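PDB 3K29: type III secretion T3S chaperone from Chlamydia trachomatis, which is a YscO homologue, probably a coiled-coil chaperone or accessory component of the chlamydial type III secretion apparatus, whose precise role remains to be defined. Local coordinates for residues E8-I13 against E123-H128; D19-V24 against T116-E121; K26-L31 against E109-E114. All blocks are in the same frame, centred on the assembly; numbering follows the deposited sequence.

Contact 1. Residues E8-I13 against E123-H128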
loop_
_atom_site.group_PDB
_atom_site.type_symbol
_atom_site.label_atom_id
_atom_site.label_comp_id
_atom_site.label_asym_id
_atom_site.label_seq_id
_atom_site.Cartn_x
_atom_site.Cartn_y
_atom_site.Cartn_z
ATOM N N GLU A 8 15.312 -21.719 -10.886
ATOM C CA GLU A 8 15.020 -21.695 -9.464
ATOM C C GLU A 8 15.514 -20.394 -8.787
ATOM O O GLU A 8 14.783 -19.804 -7.983
ATOM C CB GLU A 8 15.580 -22.927 -8.762
ATOM C CG GLU A 8 14.960 -23.133 -7.404
ATOM C CD GLU A 8 13.454 -23.357 -7.462
ATOM O OE1 GLU A 8 12.914 -23.709 -8.538
ATOM O OE2 GLU A 8 12.803 -23.188 -6.411
ATOM N N PRO A 9 16.751 -19.944 -9.108
ATOM C CA PRO A 9 17.210 -18.697 -8.481
ATOM C C PRO A 9 16.332 -17.460 -8.777
ATOM O O PRO A 9 16.213 -16.585 -7.916
ATOM C CB PRO A 9 18.606 -18.514 -9.037
ATOM C CG PRO A 9 19.070 -19.960 -9.368
ATOM C CD PRO A 9 17.818 -20.594 -9.906
ATOM N N VAL A 10 15.752 -17.382 -9.971
ATOM C CA VAL A 10 14.849 -16.289 -10.335
ATOM C C VAL A 10 13.532 -16.441 -9.535
ATOM O O VAL A 10 13.052 -15.477 -8.951
ATOM C CB VAL A 10 14.570 -16.275 -11.850
ATOM C CG1 VAL A 10 13.429 -15.330 -12.190
ATOM C CG2 VAL A 10 15.835 -15.905 -12.626
ATOM N N LEU A 11 12.983 -17.655 -9.461
ATOM C CA LEU A 11 11.766 -17.862 -8.687
ATOM C C LEU A 11 11.962 -17.483 -7.199
ATOM O O LEU A 11 11.147 -16.735 -6.620
ATOM C CB LEU A 11 11.276 -19.299 -8.849
ATOM C CG LEU A 11 9.955 -19.759 -8.209
ATOM C CD1 LEU A 11 8.735 -19.045 -8.801
ATOM C CD2 LEU A 11 9.834 -21.261 -8.388
ATOM N N SER A 12 13.054 -17.962 -6.603
ATOM C CA SER A 12 13.412 -17.647 -5.219
ATOM C C SER A 12 13.398 -16.136 -5.009
ATOM O O SER A 12 12.726 -15.620 -4.099
ATOM C CB SER A 12 14.797 -18.223 -4.910
ATOM O OG SER A 12 14.930 -18.477 -3.536
ATOM N N ILE A 13 14.083 -15.426 -5.903
ATOM C CA ILE A 13 14.116 -13.961 -5.866
ATOM C C ILE A 13 12.734 -13.300 -5.974
ATOM O O ILE A 13 12.458 -12.357 -5.248
ATOM C CB ILE A 13 15.077 -13.401 -6.919
ATOM C CG1 ILE A 13 16.519 -13.631 -6.456
ATOM C CG2 ILE A 13 14.794 -11.888 -7.221
ATOM C CD1 ILE A 13 17.525 -13.514 -7.554
ATOM N N GLU A 123 4.152 -15.176 -10.378
ATOM C CA GLU A 123 3.292 -16.203 -10.912
ATOM C C GLU A 123 3.653 -16.615 -12.347
ATOM O O GLU A 123 3.549 -17.787 -12.691
ATOM C CB GLU A 123 1.829 -15.784 -10.828
ATOM C CG GLU A 123 0.899 -16.857 -11.338
ATOM C CD GLU A 123 0.744 -18.023 -10.356
ATOM O OE1 GLU A 123 -0.252 -18.747 -10.497
ATOM O OE2 GLU A 123 1.589 -18.209 -9.437
ATOM N N LYS A 124 4.050 -15.667 -13.186
ATOM C CA LYS A 124 4.582 -16.019 -14.504
ATOM C C LYS A 124 5.754 -17.021 -14.384
ATOM O O LYS A 124 5.765 -18.030 -15.073
ATOM C CB LYS A 124 4.999 -14.772 -15.287
ATOM C CG LYS A 124 5.401 -15.021 -16.768
ATOM C CD LYS A 124 5.558 -13.689 -17.531
ATOM C CE LYS A 124 4.204 -13.135 -18.010
ATOM N NZ LYS A 124 4.049 -11.661 -17.797
ATOM N N THR A 125 6.718 -16.741 -13.500
ATOM C CA THR A 125 7.844 -17.659 -13.262
ATOM C C THR A 125 7.420 -19.000 -12.654
ATOM O O THR A 125 7.936 -20.032 -13.083
ATOM C CB THR A 125 8.989 -17.010 -12.436
ATOM O OG1 THR A 125 9.401 -15.819 -13.107
ATOM C CG2 THR A 125 10.227 -17.993 -12.275
ATOM N N ARG A 126 6.488 -18.979 -11.693
ATOM C CA ARG A 126 5.970 -20.206 -11.105
ATOM C C ARG A 126 5.341 -21.090 -12.214
ATOM O O ARG A 126 5.587 -22.297 -12.284
ATOM C CB ARG A 126 4.969 -19.892 -9.976
ATOM C CG ARG A 126 4.639 -21.083 -9.059
ATOM C CD ARG A 126 3.191 -21.052 -8.554
ATOM N NE ARG A 126 2.236 -20.956 -9.670
ATOM C CZ ARG A 126 1.822 -21.979 -10.418
ATOM N NH1 ARG A 126 2.257 -23.216 -10.177
ATOM N NH2 ARG A 126 0.977 -21.766 -11.419
ATOM N N LEU A 127 4.564 -20.473 -13.101
ATOM C CA LEU A 127 3.936 -21.200 -14.187
ATOM C C LEU A 127 4.988 -21.827 -15.105
ATOM O O LEU A 127 4.811 -22.963 -15.585
ATOM C CB LEU A 127 2.989 -20.308 -14.988
ATOM C CG LEU A 127 2.010 -21.119 -15.861
ATOM C CD1 LEU A 127 0.978 -21.896 -15.016
ATOM C CD2 LEU A 127 1.306 -20.243 -16.887
ATOM N N HIS A 128 6.074 -21.096 -15.356
ATOM C CA HIS A 128 7.131 -21.640 -16.226
ATOM C C HIS A 128 7.900 -22.794 -15.580
ATOM O O HIS A 128 8.393 -23.667 -16.292
ATOM C CB HIS A 128 8.109 -20.573 -16.732
ATOM C CG HIS A 128 7.481 -19.528 -17.592
ATOM N ND1 HIS A 128 6.253 -19.695 -18.192
ATOM C CD2 HIS A 128 7.916 -18.297 -17.957
ATOM C CE1 HIS A 128 5.952 -18.610 -18.883
ATOM N NE2 HIS A 128 6.944 -17.747 -18.758
#
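Thr-125 meets Leu-11 through its methyl branch: chi1 of -55° sets OG1 beside the threonine's own backbone nitrogen and swings CG2 to the far side from it, against the base of the leucine. CB of Thr-125 is directed toward helix 8-66, and the CG2 methyl settles on the root of the leucine, with Thr-125 CG2 3.8 Å from Leu-11 CB and nearly as close to the leucine CA. Contact at the CA itself goes with a close backbone approach, the CA atoms of Leu-11 and Thr-125 being 6.0 Å apart. The leucine's own chi1, -176°, sends its far end on to the next residue, where Leu-11 CD1 lies 3.7 Å from the backbone N of Arg-126 and 4.0 Å from Arg-126 CB. Leu-11 is buried, and Glu-122 and Lys-129 of the long second helix touch its side chain as well.

These residues pair the beginning of helix 8-66 with helix 70-160 in a long antiparallel helical hairpin; locally the axes come within 9.5 Å and their directions differ by 147°. At the margin Val-10 crosses Thr-125 at about a right angle, Val-10 CG1 standing 4.2 Å from Thr-125 OG1 in a loose van der Waals contact.

Beyond its CB, Arg-126 bends away from the leucine to a partner on its own helix. Its NE donates to Glu-123 OE2 at 2.8 Å, the acceptor lying in the guanidinium plane although the nitrogen stands well above the plane of the carboxylate. A second salt bridge, from NH1 to Glu-130, holds the guanidinium from the other neighbouring turn, while Glu-8 reaches across to Lys-129.

Contact 2. Residues D19-V24 against T116-E121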
loop_
_atom_site.group_PDB
_atom_site.type_symbol
_atom_site.label_atom_id
_atom_site.label_comp_id
_atom_site.label_asym_id
_atom_site.label_seq_id
_atom_site.Cartn_x
_atom_site.Cartn_y
_atom_site.Cartn_z
ATOM N N ASP A 19 7.424 -10.757 -0.838
ATOM C CA ASP A 19 7.591 -10.509 0.608
ATOM C C ASP A 19 7.881 -9.042 0.866
ATOM O O ASP A 19 7.193 -8.420 1.680
ATOM C CB ASP A 19 8.696 -11.372 1.234
ATOM C CG ASP A 19 8.316 -12.833 1.312
ATOM O OD1 ASP A 19 7.234 -13.166 0.784
ATOM O OD2 ASP A 19 9.091 -13.655 1.876
ATOM N N ARG A 20 8.882 -8.501 0.172
ATOM C CA ARG A 20 9.304 -7.105 0.361
ATOM C C ARG A 20 8.195 -6.099 0.071
ATOM O O ARG A 20 8.049 -5.129 0.806
ATOM C CB ARG A 20 10.590 -6.756 -0.419
ATOM C CG ARG A 20 11.795 -7.589 0.039
ATOM C CD ARG A 20 13.143 -6.967 -0.263
ATOM N NE ARG A 20 13.390 -6.883 -1.687
ATOM C CZ ARG A 20 14.045 -7.792 -2.406
ATOM N NH1 ARG A 20 14.551 -8.881 -1.840
ATOM N NH2 ARG A 20 14.204 -7.587 -3.699
ATOM N N ALA A 21 7.420 -6.353 -0.986
ATOM C CA ALA A 21 6.348 -5.455 -1.407
ATOM C C ALA A 21 5.157 -5.482 -0.449
ATOM O O ALA A 21 4.486 -4.469 -0.267
ATOM C CB ALA A 21 5.879 -5.809 -2.837
ATOM N N GLU A 22 4.879 -6.648 0.134
ATOM C CA GLU A 22 3.869 -6.771 1.179
ATOM C C GLU A 22 4.242 -5.926 2.397
ATOM O O GLU A 22 3.405 -5.221 2.967
ATOM C CB GLU A 22 3.719 -8.248 1.595
ATOM C CG GLU A 22 2.836 -9.060 0.666
ATOM C CD GLU A 22 2.854 -10.549 0.969
ATOM O OE1 GLU A 22 3.741 -11.000 1.726
ATOM O OE2 GLU A 22 1.991 -11.275 0.426
ATOM N N LYS A 23 5.495 -6.039 2.806
ATOM C CA LYS A 23 6.027 -5.267 3.891
ATOM C C LYS A 23 5.971 -3.775 3.540
ATOM O O LYS A 23 5.651 -2.945 4.399
ATOM C CB LYS A 23 7.463 -5.710 4.189
ATOM C CG LYS A 23 8.210 -4.819 5.168
ATOM C CD LYS A 23 9.562 -5.419 5.570
ATOM C CE LYS A 23 9.940 -5.073 7.031
ATOM N NZ LYS A 23 11.183 -5.825 7.501
ATOM N N VAL A 24 6.266 -3.427 2.289
ATOM C CA VAL A 24 6.188 -2.015 1.891
ATOM C C VAL A 24 4.739 -1.463 1.963
ATOM O O VAL A 24 4.557 -0.367 2.495
ATOM C CB VAL A 24 6.914 -1.721 0.558
ATOM C CG1 VAL A 24 6.503 -0.336 -0.012
ATOM C CG2 VAL A 24 8.484 -1.841 0.751
ATOM N N THR A 116 0.939 -5.973 -6.641
ATOM C CA THR A 116 0.239 -6.737 -7.677
ATOM C C THR A 116 1.167 -7.099 -8.823
ATOM O O THR A 116 1.101 -8.220 -9.324
ATOM C CB THR A 116 -0.983 -5.998 -8.239
ATOM O OG1 THR A 116 -1.756 -5.502 -7.147
ATOM C CG2 THR A 116 -1.857 -6.941 -9.115
ATOM N N LYS A 117 2.010 -6.143 -9.237
ATOM C CA LYS A 117 3.049 -6.394 -10.242
ATOM C C LYS A 117 4.015 -7.496 -9.805
ATOM O O LYS A 117 4.327 -8.387 -10.585
ATOM C CB LYS A 117 3.808 -5.111 -10.595
ATOM C CG LYS A 117 3.254 -4.402 -11.828
ATOM C CD LYS A 117 3.825 -2.999 -12.018
ATOM C CE LYS A 117 5.261 -3.034 -12.584
ATOM N NZ LYS A 117 5.903 -1.676 -12.612
ATOM N N ARG A 118 4.464 -7.460 -8.550
ATOM C CA ARG A 118 5.377 -8.497 -8.050
ATOM C C ARG A 118 4.756 -9.873 -8.094
ATOM O O ARG A 118 5.435 -10.856 -8.400
ATOM C CB ARG A 118 5.910 -8.179 -6.641
ATOM C CG ARG A 118 6.687 -6.897 -6.555
ATOM C CD ARG A 118 7.955 -6.849 -7.437
ATOM N NE ARG A 118 7.716 -6.378 -8.815
ATOM C CZ ARG A 118 7.414 -5.117 -9.174
ATOM N NH1 ARG A 118 7.303 -4.141 -8.271
ATOM N NH2 ARG A 118 7.217 -4.820 -10.454
ATOM N N ARG A 119 3.472 -9.936 -7.781
ATOM C CA ARG A 119 2.760 -11.187 -7.678
ATOM C C ARG A 119 2.477 -11.790 -9.062
ATOM O O ARG A 119 2.555 -13.000 -9.240
ATOM C CB ARG A 119 1.480 -10.985 -6.854
ATOM C CG ARG A 119 1.799 -10.681 -5.388
ATOM C CD ARG A 119 0.858 -11.354 -4.417
ATOM N NE ARG A 119 -0.112 -10.416 -3.873
ATOM C CZ ARG A 119 -0.359 -10.212 -2.575
ATOM N NH1 ARG A 119 0.291 -10.888 -1.638
ATOM N NH2 ARG A 119 -1.277 -9.318 -2.212
ATOM N N LYS A 120 2.121 -10.918 -10.018
ATOM C CA LYS A 120 1.979 -11.251 -11.440
ATOM C C LYS A 120 3.283 -11.853 -11.986
ATOM O O LYS A 120 3.281 -12.948 -12.556
ATOM C CB LYS A 120 1.604 -9.978 -12.191
ATOM C CG LYS A 120 1.241 -10.125 -13.643
ATOM C CD LYS A 120 0.950 -8.733 -14.174
ATOM C CE LYS A 120 1.564 -8.531 -15.559
ATOM N NZ LYS A 120 0.759 -9.160 -16.670
ATOM N N GLU A 121 4.394 -11.156 -11.765
ATOM C CA GLU A 121 5.703 -11.628 -12.231
ATOM C C GLU A 121 6.099 -12.959 -11.590
ATOM O O GLU A 121 6.543 -13.862 -12.279
ATOM C CB GLU A 121 6.806 -10.605 -11.959
ATOM C CG GLU A 121 6.690 -9.307 -12.742
ATOM C CD GLU A 121 7.190 -8.089 -11.972
ATOM O OE1 GLU A 121 7.837 -8.228 -10.890
ATOM O OE2 GLU A 121 6.919 -6.972 -12.467
#
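Ala-21 and Arg-118 mark the nearest backbone approach of segments 19-24 and 116-121, with their CA atoms 7.4 Å apart; both segments are helical and lie in the interiors of much longer helices. The CB atoms of this pair point across the interface. Ala-21 CB rests against the second methylene of the arginine, 4.0 Å from Arg-118 CG, so the hydrophobic part of the contact is a methyl against the aliphatic base of a charged side chain.

Further out, Arg-118 folds back to its own helix through bends at chi2 and chi3. It grips Glu-121 side-on, NE to OE1 at 2.8 Å with a nearly straight N-H...O angle of 177°, and NH2 to OE2 at 3.0 Å. Both acceptors lie close to the guanidinium plane and are approached on their syn sides, which fixes the rotation of the group; NH1 turns to a further salt bridge with Glu-114.

The two helices are the arms of an antiparallel helical hairpin, consistent with the coiled coil predicted for 18-52, which takes in segment 19-24. Leu-115 adds to the packing here by touching Ala-21 and Glu-22, while Val-18 lies against Arg-118 and Arg-119.

Along the flank of this interface a salt bridge joins the arms. Glu-22 runs out extended beyond CG, chi2 172°, and brings its OE2 to 2.7 Å from Arg-119 NH1. The oxygen sits at the edge of the guanidinium, near its plane, but the carboxylate is turned steeply, the two planes lying 72° apart, and a single oxygen makes the contact in place of a paired grip.

Contact 3. Residues K26-L31 against E109-E114; sequences KEKRRL and ERAEVE
Glu-112 OE1 faces the whole guanidinium of Arg-29 across the two helices, lying 3.6 Å from Arg-29 CZ and equally far from Arg-29 NH2. The oxygen is poised 3.5 Å above the plane of the group, over its centre, and no N-H is directed at it. This is a long salt bridge that rests on charge alone. The carboxylate and guanidinium planes are 59° apart, and the two side chains cross at about a right angle. Glu-112 reaches this position with its chain extended beyond CG, chi2 -157°, whereas Arg-29 arrives by bending at chi2 and chi3, which turns a face of its guanidinium to the acid.

Next to this pair, Lys-28 and Ala-111 provide the nonpolar touch. Lys-28 CG lies 3.8 Å from Ala-111 CB, and the backbones are nearest at these same two residues. The lysine starts toward the opposing helix, but a bend at chi2, -54°, carries its amino end away, leaving its inner methylenes in the interface, where Glu-107 and Leu-108 also touch the side chain. Ala-111 is buried, with Val-24 and Val-25 of the first helix packed against it: small and branched aliphatic residues line the seam with charged chains at its flank, as in an antiparallel coiled coil. On the outer side of helix 8-66, Arg-30 holds Glu-27 side-on, its NE 3.0 Å from Glu-27 OE1 and its NH2 bonded to OE2.

The cross-helix attraction at Arg-29 and Glu-112 therefore has little directional character. It probably favours this pairing of the arms through electrostatics while tolerating some rotation of either side chain, and the exposed setting of Arg-29 is likely to let solvent weaken it.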
loop_
_atom_site.group_PDB
_atom_site.type_symbol
_atom_site.label_atom_id
_atom_site.label_comp_id
_atom_site.label_asym_id
_atom_site.label_seq_id
_atom_site.Cartn_x
_atom_site.Cartn_y
_atom_site.Cartn_z
ATOM N N LYS A 26 2.305 -2.445 3.906
ATOM C CA LYS A 26 2.036 -2.316 5.327
ATOM C C LYS A 26 2.713 -1.086 5.896
ATOM O O LYS A 26 2.156 -0.425 6.754
ATOM C CB LYS A 26 2.500 -3.571 6.072
ATOM C CG LYS A 26 2.801 -3.342 7.540
ATOM C CD LYS A 26 2.830 -4.630 8.344
ATOM C CE LYS A 26 2.963 -4.301 9.828
ATOM N NZ LYS A 26 3.032 -5.519 10.674
ATOM N N GLU A 27 3.922 -0.788 5.442
ATOM C CA GLU A 27 4.612 0.377 5.950
ATOM C C GLU A 27 3.891 1.648 5.436
ATOM O O GLU A 27 3.634 2.591 6.191
ATOM C CB GLU A 27 6.106 0.340 5.586
ATOM C CG GLU A 27 6.918 1.583 6.016
ATOM C CD GLU A 27 6.846 1.931 7.531
ATOM O OE1 GLU A 27 6.187 1.211 8.332
ATOM O OE2 GLU A 27 7.464 2.951 7.934
ATOM N N LYS A 28 3.491 1.632 4.169
ATOM C CA LYS A 28 2.705 2.754 3.644
ATOM C C LYS A 28 1.357 2.937 4.342
ATOM O O LYS A 28 0.954 4.087 4.539
ATOM C CB LYS A 28 2.562 2.727 2.116
ATOM C CG LYS A 28 3.908 2.631 1.361
ATOM C CD LYS A 28 4.882 3.689 1.731
ATOM C CE LYS A 28 6.107 3.573 0.877
ATOM N NZ LYS A 28 7.179 4.434 1.438
ATOM N N ARG A 29 0.668 1.857 4.713
ATOM C CA ARG A 29 -0.538 1.989 5.547
ATOM C C ARG A 29 -0.231 2.803 6.810
ATOM O O ARG A 29 -0.948 3.756 7.152
ATOM C CB ARG A 29 -1.054 0.625 6.010
ATOM C CG ARG A 29 -2.343 0.136 5.369
ATOM C CD ARG A 29 -2.013 -0.473 4.017
ATOM N NE ARG A 29 -2.773 -1.694 3.700
ATOM C CZ ARG A 29 -3.965 -1.712 3.112
ATOM N NH1 ARG A 29 -4.614 -0.584 2.800
ATOM N NH2 ARG A 29 -4.529 -2.873 2.859
ATOM N N ARG A 30 0.839 2.409 7.493
ATOM C CA ARG A 30 1.248 3.033 8.735
ATOM C C ARG A 30 1.628 4.491 8.541
ATOM O O ARG A 30 1.311 5.336 9.379
ATOM C CB ARG A 30 2.436 2.296 9.335
ATOM C CG ARG A 30 2.546 2.502 10.810
ATOM C CD ARG A 30 3.893 2.015 11.361
ATOM N NE ARG A 30 5.004 2.714 10.706
ATOM C CZ ARG A 30 5.415 3.956 10.976
ATOM N NH1 ARG A 30 4.833 4.701 11.922
ATOM N NH2 ARG A 30 6.441 4.450 10.295
ATOM N N LEU A 31 2.333 4.786 7.456
ATOM C CA LEU A 31 2.735 6.165 7.190
ATOM C C LEU A 31 1.514 7.033 6.932
ATOM O O LEU A 31 1.475 8.168 7.393
ATOM C CB LEU A 31 3.763 6.259 6.065
ATOM C CG LEU A 31 5.149 5.680 6.383
ATOM C CD1 LEU A 31 6.091 5.761 5.187
ATOM C CD2 LEU A 31 5.770 6.379 7.607
ATOM N N GLU A 109 -1.438 3.718 -2.562
ATOM C CA GLU A 109 -2.010 3.215 -3.810
ATOM C C GLU A 109 -0.875 2.680 -4.689
ATOM O O GLU A 109 -1.002 1.607 -5.280
ATOM C CB GLU A 109 -2.790 4.326 -4.536
ATOM C CG GLU A 109 -3.951 4.910 -3.740
ATOM C CD GLU A 109 -4.612 6.134 -4.403
ATOM O OE1 GLU A 109 -4.370 6.421 -5.591
ATOM O OE2 GLU A 109 -5.390 6.812 -3.722
ATOM N N ARG A 110 0.222 3.436 -4.771
ATOM C CA ARG A 110 1.373 3.062 -5.576
ATOM C C ARG A 110 2.035 1.752 -5.080
ATOM O O ARG A 110 2.396 0.896 -5.878
ATOM C CB ARG A 110 2.389 4.188 -5.584
ATOM C CG ARG A 110 1.924 5.439 -6.325
ATOM C CD ARG A 110 3.004 6.472 -6.299
ATOM N NE ARG A 110 2.523 7.742 -6.807
ATOM C CZ ARG A 110 2.416 8.849 -6.079
ATOM N NH1 ARG A 110 2.791 8.866 -4.805
ATOM N NH2 ARG A 110 1.943 9.962 -6.633
ATOM N N ALA A 111 2.138 1.590 -3.767
ATOM C CA ALA A 111 2.714 0.377 -3.186
ATOM C C ALA A 111 1.883 -0.851 -3.478
ATOM O O ALA A 111 2.445 -1.927 -3.712
ATOM C CB ALA A 111 2.939 0.529 -1.669
ATOM N N GLU A 112 0.553 -0.708 -3.453
ATOM C CA GLU A 112 -0.345 -1.818 -3.776
ATOM C C GLU A 112 -0.321 -2.220 -5.260
ATOM O O GLU A 112 -0.395 -3.425 -5.565
ATOM C CB GLU A 112 -1.777 -1.503 -3.332
ATOM C CG GLU A 112 -1.794 -0.955 -1.929
ATOM C CD GLU A 112 -3.107 -1.147 -1.255
ATOM O OE1 GLU A 112 -3.173 -2.045 -0.378
ATOM O OE2 GLU A 112 -4.070 -0.407 -1.594
ATOM N N VAL A 113 -0.233 -1.227 -6.162
ATOM C CA VAL A 113 0.038 -1.469 -7.585
ATOM C C VAL A 113 1.353 -2.264 -7.699
ATOM O O VAL A 113 1.429 -3.252 -8.431
ATOM C CB VAL A 113 0.123 -0.158 -8.435
ATOM C CG1 VAL A 113 0.550 -0.474 -9.901
ATOM C CG2 VAL A 113 -1.235 0.610 -8.433
ATOM N N GLU A 114 2.380 -1.847 -6.957
ATOM C CA GLU A 114 3.679 -2.538 -7.017
ATOM C C GLU A 114 3.621 -3.990 -6.524
ATOM O O GLU A 114 4.203 -4.872 -7.165
ATOM C CB GLU A 114 4.792 -1.747 -6.320
ATOM C CG GLU A 114 5.122 -0.471 -7.060
ATOM C CD GLU A 114 5.248 -0.738 -8.555
ATOM O OE1 GLU A 114 6.170 -1.496 -8.945
ATOM O OE2 GLU A 114 4.402 -0.229 -9.335
#

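How the contacts relate
All three contacts join the same two helices, 8-66 and 70-160, and are nested along the chain: 26-31 with 109-114 lies inside the loop closed by 19-24 with 116-121, which lies inside that closed by 8-13 with 123-128. Centres of contacts 1 and 2 are 13 Å apart, those of contacts 2 and 3 11 Å, and those of contacts 1 and 3 24 Å. Contacts 2 and 3 touch directly, Val-24 against Ala-111. As the first helix advances, its partner segment recedes, so the nested contacts hold the two long helices side by side along an elongated, rod-like antiparallel hairpin. Contact 3 is near the middle of the molecule, and contact 1 pairs the start of the first arm.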